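Local coordinates for thiol-activated cytolysin (Desulfobulbus propionicus, PDB 6NAL), which probably acts as a cholesterol-dependent cytolysin, a toxin secreted as a soluble protein that assembles into pores in target membranes, at residues 45-59 against 349-363. Sequence-based numbering, arbitrary orientation.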
loop_
_atom_site.group_PDB
_atom_site.type_symbol
_atom_site.label_atom_id
_atom_site.label_comp_id
_atom_site.label_asym_id
_atom_site.label_seq_id
_atom_site.Cartn_x
_atom_site.Cartn_y
_atom_site.Cartn_z
ATOM N N TYR A 45 -7.659 -3.415 14.468
ATOM C CA TYR A 45 -6.284 -3.790 14.189
ATOM C C TYR A 45 -5.596 -2.613 13.529
ATOM O O TYR A 45 -6.083 -2.104 12.508
ATOM C CB TYR A 45 -6.221 -4.974 13.245
ATOM C CG TYR A 45 -4.819 -5.519 12.950
ATOM C CD1 TYR A 45 -3.916 -5.820 13.978
ATOM C CD2 TYR A 45 -4.443 -5.797 11.653
ATOM C CE1 TYR A 45 -2.688 -6.368 13.704
ATOM C CE2 TYR A 45 -3.203 -6.327 11.370
ATOM C CZ TYR A 45 -2.331 -6.595 12.401
ATOM O OH TYR A 45 -1.107 -7.104 12.091
ATOM N N ILE A 46 -4.473 -2.186 14.097
ATOM C CA ILE A 46 -3.865 -0.923 13.701
ATOM C C ILE A 46 -2.462 -1.242 13.253
ATOM O O ILE A 46 -1.655 -1.723 14.046
ATOM C CB ILE A 46 -3.885 0.107 14.838
ATOM C CG1 ILE A 46 -5.347 0.402 15.204
ATOM C CG2 ILE A 46 -3.200 1.345 14.382
ATOM C CD1 ILE A 46 -5.556 1.006 16.540
ATOM N N VAL A 47 -2.173 -1.020 11.983
ATOM C CA VAL A 47 -0.857 -1.300 11.429
ATOM C C VAL A 47 -0.205 0.020 11.025
ATOM O O VAL A 47 -0.796 0.816 10.278
ATOM C CB VAL A 47 -0.944 -2.248 10.225
ATOM C CG1 VAL A 47 0.440 -2.484 9.623
ATOM C CG2 VAL A 47 -1.585 -3.561 10.597
HETATM N N MSE A 48 1.033 0.211 11.468
HETATM C CA MSE A 48 1.762 1.419 11.173
HETATM C C MSE A 48 3.013 1.056 10.409
HETATM O O MSE A 48 3.865 0.329 10.884
HETATM C CB MSE A 48 2.110 2.198 12.428
HETATM C CG MSE A 48 2.938 3.459 12.078
HETATM SE SE MSE A 48 2.708 4.999 13.235
HETATM C CE MSE A 48 4.562 5.557 13.244
ATOM N N THR A 49 3.118 1.594 9.202
ATOM C CA THR A 49 4.246 1.366 8.312
ATOM C C THR A 49 5.001 2.688 8.115
ATOM O O THR A 49 4.419 3.770 8.206
ATOM C CB THR A 49 3.749 0.769 6.985
ATOM O OG1 THR A 49 4.876 0.385 6.191
ATOM C CG2 THR A 49 2.851 1.741 6.213
ATOM N N ARG A 50 6.313 2.607 7.895
ATOM C CA ARG A 50 7.154 3.786 7.817
ATOM C C ARG A 50 7.987 3.714 6.562
ATOM O O ARG A 50 8.450 2.652 6.157
ATOM C CB ARG A 50 8.051 3.931 9.048
ATOM C CG ARG A 50 7.268 4.396 10.284
ATOM C CD ARG A 50 8.113 4.395 11.547
ATOM N NE ARG A 50 8.709 3.085 11.717
ATOM C CZ ARG A 50 9.551 2.750 12.676
ATOM N NH1 ARG A 50 9.931 3.629 13.594
ATOM N NH2 ARG A 50 10.006 1.516 12.704
ATOM N N GLU A 51 8.167 4.863 5.950
ATOM C CA GLU A 51 8.888 4.955 4.697
ATOM C C GLU A 51 9.765 6.196 4.715
ATOM O O GLU A 51 9.340 7.274 5.142
ATOM C CB GLU A 51 7.934 5.029 3.531
ATOM C CG GLU A 51 8.519 4.590 2.222
ATOM C CD GLU A 51 7.520 4.835 1.073
ATOM O OE1 GLU A 51 6.413 5.418 1.313
ATOM O OE2 GLU A 51 7.852 4.447 -0.074
ATOM N N LYS A 52 10.973 6.017 4.228
ATOM C CA LYS A 52 11.960 7.058 4.106
ATOM C C LYS A 52 11.730 7.737 2.770
ATOM O O LYS A 52 11.701 7.056 1.733
ATOM C CB LYS A 52 13.360 6.460 4.192
ATOM C CG LYS A 52 14.468 7.505 4.177
ATOM C CD LYS A 52 15.855 6.909 4.488
ATOM C CE LYS A 52 16.940 7.667 3.670
ATOM N NZ LYS A 52 18.217 7.967 4.360
ATOM N N CYS A 53 11.563 9.074 2.809
ATOM C CA CYS A 53 11.313 9.884 1.628
ATOM C C CYS A 53 12.193 11.114 1.655
ATOM O O CYS A 53 12.678 11.528 2.706
ATOM C CB CYS A 53 9.872 10.417 1.520
ATOM S SG CYS A 53 8.630 9.222 1.759
ATOM N N SER A 54 12.342 11.730 0.486
ATOM C CA SER A 54 12.937 13.040 0.352
ATOM C C SER A 54 12.035 13.915 -0.519
ATOM O O SER A 54 11.268 13.441 -1.353
ATOM C CB SER A 54 14.347 12.936 -0.192
ATOM O OG SER A 54 14.387 12.859 -1.584
ATOM N N TYR A 55 12.046 15.191 -0.227
ATOM C CA TYR A 55 11.230 16.151 -0.931
ATOM C C TYR A 55 12.205 17.123 -1.563
ATOM O O TYR A 55 13.135 17.573 -0.896
ATOM C CB TYR A 55 10.268 16.868 0.000
ATOM C CG TYR A 55 9.407 17.863 -0.745
ATOM C CD1 TYR A 55 8.339 17.446 -1.530
ATOM C CD2 TYR A 55 9.673 19.212 -0.672
ATOM C CE1 TYR A 55 7.558 18.341 -2.234
ATOM C CE2 TYR A 55 8.881 20.167 -1.393
ATOM C CZ TYR A 55 7.841 19.714 -2.161
ATOM O OH TYR A 55 7.048 20.567 -2.857
ATOM N N GLU A 56 11.971 17.455 -2.822
ATOM C CA GLU A 56 12.831 18.285 -3.638
ATOM C C GLU A 56 11.966 19.410 -4.161
ATOM O O GLU A 56 10.911 19.125 -4.748
ATOM C CB GLU A 56 13.339 17.479 -4.801
ATOM C CG GLU A 56 14.589 17.892 -5.451
ATOM C CD GLU A 56 15.475 16.682 -5.789
ATOM O OE1 GLU A 56 16.341 16.854 -6.679
ATOM O OE2 GLU A 56 15.353 15.586 -5.153
ATOM N N ALA A 57 12.445 20.655 -4.025
ATOM C CA ALA A 57 11.737 21.816 -4.556
ATOM C C ALA A 57 12.621 23.061 -4.579
ATOM O O ALA A 57 13.605 23.165 -3.846
ATOM C CB ALA A 57 10.478 22.110 -3.738
ATOM N N ASP A 58 12.253 24.007 -5.429
ATOM C CA ASP A 58 12.896 25.324 -5.401
ATOM C C ASP A 58 12.686 25.998 -4.052
ATOM O O ASP A 58 11.562 26.092 -3.569
ATOM C CB ASP A 58 12.327 26.185 -6.514
ATOM C CG ASP A 58 12.730 25.696 -7.882
ATOM O OD1 ASP A 58 13.757 24.948 -8.009
ATOM O OD2 ASP A 58 11.997 26.058 -8.832
ATOM N N PHE A 59 13.772 26.440 -3.418
ATOM C CA PHE A 59 13.689 27.048 -2.093
ATOM C C PHE A 59 13.382 28.532 -2.253
ATOM O O PHE A 59 14.185 29.291 -2.832
ATOM C CB PHE A 59 14.983 26.838 -1.309
ATOM C CG PHE A 59 14.924 27.291 0.131
ATOM C CD1 PHE A 59 13.799 27.077 0.917
ATOM C CD2 PHE A 59 16.022 27.930 0.707
ATOM C CE1 PHE A 59 13.757 27.503 2.263
ATOM C CE2 PHE A 59 16.002 28.351 2.041
ATOM C CZ PHE A 59 14.872 28.130 2.825
ATOM N N VAL A 349 18.078 28.777 -5.216
ATOM C CA VAL A 349 18.582 27.422 -5.066
ATOM C C VAL A 349 17.442 26.410 -5.037
ATOM O O VAL A 349 16.276 26.745 -4.804
ATOM C CB VAL A 349 19.461 27.258 -3.813
ATOM C CG1 VAL A 349 20.786 27.971 -4.037
ATOM C CG2 VAL A 349 18.792 27.790 -2.591
ATOM N N HIS A 350 17.816 25.160 -5.346
ATOM C CA HIS A 350 17.067 23.930 -5.135
ATOM C C HIS A 350 17.350 23.424 -3.736
ATOM O O HIS A 350 18.466 23.559 -3.229
ATOM C CB HIS A 350 17.533 22.868 -6.141
ATOM C CG HIS A 350 16.440 22.046 -6.741
ATOM N ND1 HIS A 350 15.394 22.600 -7.460
ATOM C CD2 HIS A 350 16.249 20.700 -6.767
ATOM C CE1 HIS A 350 14.592 21.631 -7.877
ATOM N NE2 HIS A 350 15.090 20.471 -7.474
ATOM N N GLY A 351 16.348 22.840 -3.110
ATOM C CA GLY A 351 16.531 22.219 -1.819
ATOM C C GLY A 351 16.047 20.787 -1.821
ATOM O O GLY A 351 15.104 20.429 -2.527
ATOM N N THR A 352 16.693 19.974 -0.993
ATOM C CA THR A 352 16.266 18.599 -0.744
ATOM C C THR A 352 16.285 18.351 0.750
ATOM O O THR A 352 17.160 18.869 1.450
ATOM C CB THR A 352 17.184 17.560 -1.396
ATOM O OG1 THR A 352 17.016 17.581 -2.816
ATOM C CG2 THR A 352 16.895 16.142 -0.848
ATOM N N THR A 353 15.352 17.541 1.239
ATOM C CA THR A 353 15.331 17.186 2.654
ATOM C C THR A 353 14.624 15.831 2.792
ATOM O O THR A 353 13.675 15.552 2.067
ATOM C CB THR A 353 14.631 18.283 3.464
ATOM O OG1 THR A 353 14.752 18.012 4.874
ATOM C CG2 THR A 353 13.160 18.360 3.048
ATOM N N GLU A 354 15.103 14.994 3.704
ATOM C CA GLU A 354 14.545 13.674 3.914
ATOM C C GLU A 354 13.656 13.687 5.143
ATOM O O GLU A 354 13.783 14.535 6.024
ATOM C CB GLU A 354 15.640 12.624 4.054
ATOM C CG GLU A 354 16.561 12.609 2.843
ATOM C CD GLU A 354 17.770 11.695 2.992
ATOM O OE1 GLU A 354 18.073 11.308 4.143
ATOM O OE2 GLU A 354 18.411 11.374 1.955
ATOM N N TYR A 355 12.709 12.765 5.153
ATOM C CA TYR A 355 11.773 12.643 6.245
ATOM C C TYR A 355 11.259 11.211 6.275
ATOM O O TYR A 355 11.411 10.450 5.316
ATOM C CB TYR A 355 10.639 13.654 6.124
ATOM C CG TYR A 355 9.787 13.560 4.892
ATOM C CD1 TYR A 355 10.144 14.193 3.722
ATOM C CD2 TYR A 355 8.572 12.915 4.939
ATOM C CE1 TYR A 355 9.308 14.144 2.592
ATOM C CE2 TYR A 355 7.740 12.861 3.846
ATOM C CZ TYR A 355 8.122 13.470 2.666
ATOM O OH TYR A 355 7.297 13.385 1.573
ATOM N N VAL A 356 10.659 10.859 7.404
ATOM C CA VAL A 356 10.014 9.567 7.607
ATOM C C VAL A 356 8.498 9.733 7.507
ATOM O O VAL A 356 7.870 10.320 8.392
ATOM C CB VAL A 356 10.387 8.974 8.967
ATOM C CG1 VAL A 356 9.754 7.627 9.108
ATOM C CG2 VAL A 356 11.878 8.873 9.102
ATOM N N ALA A 357 7.884 9.219 6.445
ATOM C CA ALA A 357 6.425 9.274 6.325
ATOM C C ALA A 357 5.883 8.061 7.063
ATOM O O ALA A 357 6.347 6.939 6.813
ATOM C CB ALA A 357 5.948 9.248 4.868
ATOM N N GLU A 358 4.919 8.277 7.966
ATOM C CA GLU A 358 4.269 7.191 8.705
ATOM C C GLU A 358 2.831 6.967 8.252
ATOM O O GLU A 358 2.012 7.880 8.304
ATOM C CB GLU A 358 4.274 7.480 10.199
ATOM C CG GLU A 358 5.642 7.868 10.678
ATOM C CD GLU A 358 5.659 8.229 12.157
ATOM O OE1 GLU A 358 6.623 7.818 12.869
ATOM O OE2 GLU A 358 4.654 8.837 12.610
ATOM N N LYS A 359 2.526 5.756 7.806
ATOM C CA LYS A 359 1.189 5.404 7.337
ATOM C C LYS A 359 0.584 4.444 8.352
ATOM O O LYS A 359 1.184 3.425 8.681
ATOM C CB LYS A 359 1.204 4.768 5.945
ATOM C CG LYS A 359 -0.201 4.318 5.513
ATOM C CD LYS A 359 -0.181 3.572 4.199
ATOM C CE LYS A 359 -1.586 3.397 3.619
ATOM N NZ LYS A 359 -2.683 4.075 4.388
ATOM N N THR A 360 -0.558 4.817 8.885
ATOM C CA THR A 360 -1.359 4.036 9.800
ATOM C C THR A 360 -2.617 3.619 9.048
ATOM O O THR A 360 -3.222 4.447 8.364
ATOM C CB THR A 360 -1.714 4.883 11.012
ATOM O OG1 THR A 360 -0.525 5.269 11.726
ATOM C CG2 THR A 360 -2.653 4.103 11.902
ATOM N N GLU A 361 -2.956 2.325 9.108
ATOM C CA GLU A 361 -4.226 1.799 8.622
ATOM C C GLU A 361 -4.958 1.136 9.773
ATOM O O GLU A 361 -4.350 0.420 10.573
ATOM C CB GLU A 361 -4.060 0.763 7.497
ATOM C CG GLU A 361 -3.574 1.363 6.185
ATOM C CD GLU A 361 -4.717 1.774 5.249
ATOM O OE1 GLU A 361 -4.840 2.995 4.931
ATOM O OE2 GLU A 361 -5.473 0.863 4.824
ATOM N N ARG A 362 -6.249 1.391 9.864
ATOM C CA ARG A 362 -7.112 0.788 10.862
ATOM C C ARG A 362 -8.039 -0.176 10.131
ATOM O O ARG A 362 -8.670 0.192 9.136
ATOM C CB ARG A 362 -7.894 1.856 11.641
ATOM C CG ARG A 362 -7.019 2.929 12.344
ATOM C CD ARG A 362 -7.838 4.029 13.070
ATOM N NE ARG A 362 -8.631 3.462 14.165
ATOM C CZ ARG A 362 -8.236 3.416 15.431
ATOM N NH1 ARG A 362 -7.057 3.930 15.776
ATOM N NH2 ARG A 362 -9.020 2.858 16.357
ATOM N N TYR A 363 -8.065 -1.413 10.594
ATOM C CA TYR A 363 -8.886 -2.475 10.020
ATOM C C TYR A 363 -9.845 -2.910 11.120
ATOM O O TYR A 363 -9.414 -3.376 12.186
ATOM C CB TYR A 363 -8.033 -3.639 9.536
ATOM C CG TYR A 363 -6.978 -3.280 8.545
ATOM C CD1 TYR A 363 -7.250 -3.328 7.187
ATOM C CD2 TYR A 363 -5.692 -2.927 8.962
ATOM C CE1 TYR A 363 -6.293 -3.030 6.250
ATOM C CE2 TYR A 363 -4.705 -2.622 8.018
ATOM C CZ TYR A 363 -5.033 -2.675 6.653
ATOM O OH TYR A 363 -4.113 -2.393 5.680
HETATM O O HOH W 1 14.830 18.259 -9.202
#
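Strands 45-59 and 349-363 pair antiparallel along their length within a larger sheet, their axes 4.4 Å apart at the closest point and their directions 143° apart. Paired backbone bonds join Y45 to Y363 and recur at every second residue as far as A57 with G351. Side chains of facing residues lie on the same face, except at D58 and H350, where they diverge. On one face, the Y355 ring lies against C53. With CG between the backbone N and the carbonyl carbon (chi1 60°), the ring swings across to C53. C53 CB sits over one ring face, 3.7 Å from Y355 CZ, as a CH-pi contact. C53 SG is oblique to the ring and also touches A357 CB, 4.1 Å away. Y55 CB meets the edge of the same ring near Y355 CE1. Further along, T49 CG2 packs tightly on K359 CB at 3.5 Å. On the other face, I46 CD1 lies over one face of the R362 guanidinium, 3.4 Å from R362 NH1. R362 also forms a salt bridge with D41. M48 SE is 3.6 Å from T360 OG1. At the far end, off both faces, H350 ND1 donates a bent bond (140°) to D58 OD1 at 2.9 Å, with the oxygen close to the ring plane. A water links H350 NE2 to E56 OE1. Together these links would help to hold the imidazole's rotation, and the aspartate would probably favour a proton on ND1. C53 to E56 also pair with a parallel strand of the second subunit, so the sheet continues across the interface. The pair is consistent with the long, curved domain 2 of cholesterol-dependent cytolysins. Backbone bonds carry the pairing throughout, while side chains add a sulfur-aromatic patch at C53 and Y355 and polar links at the H350 end.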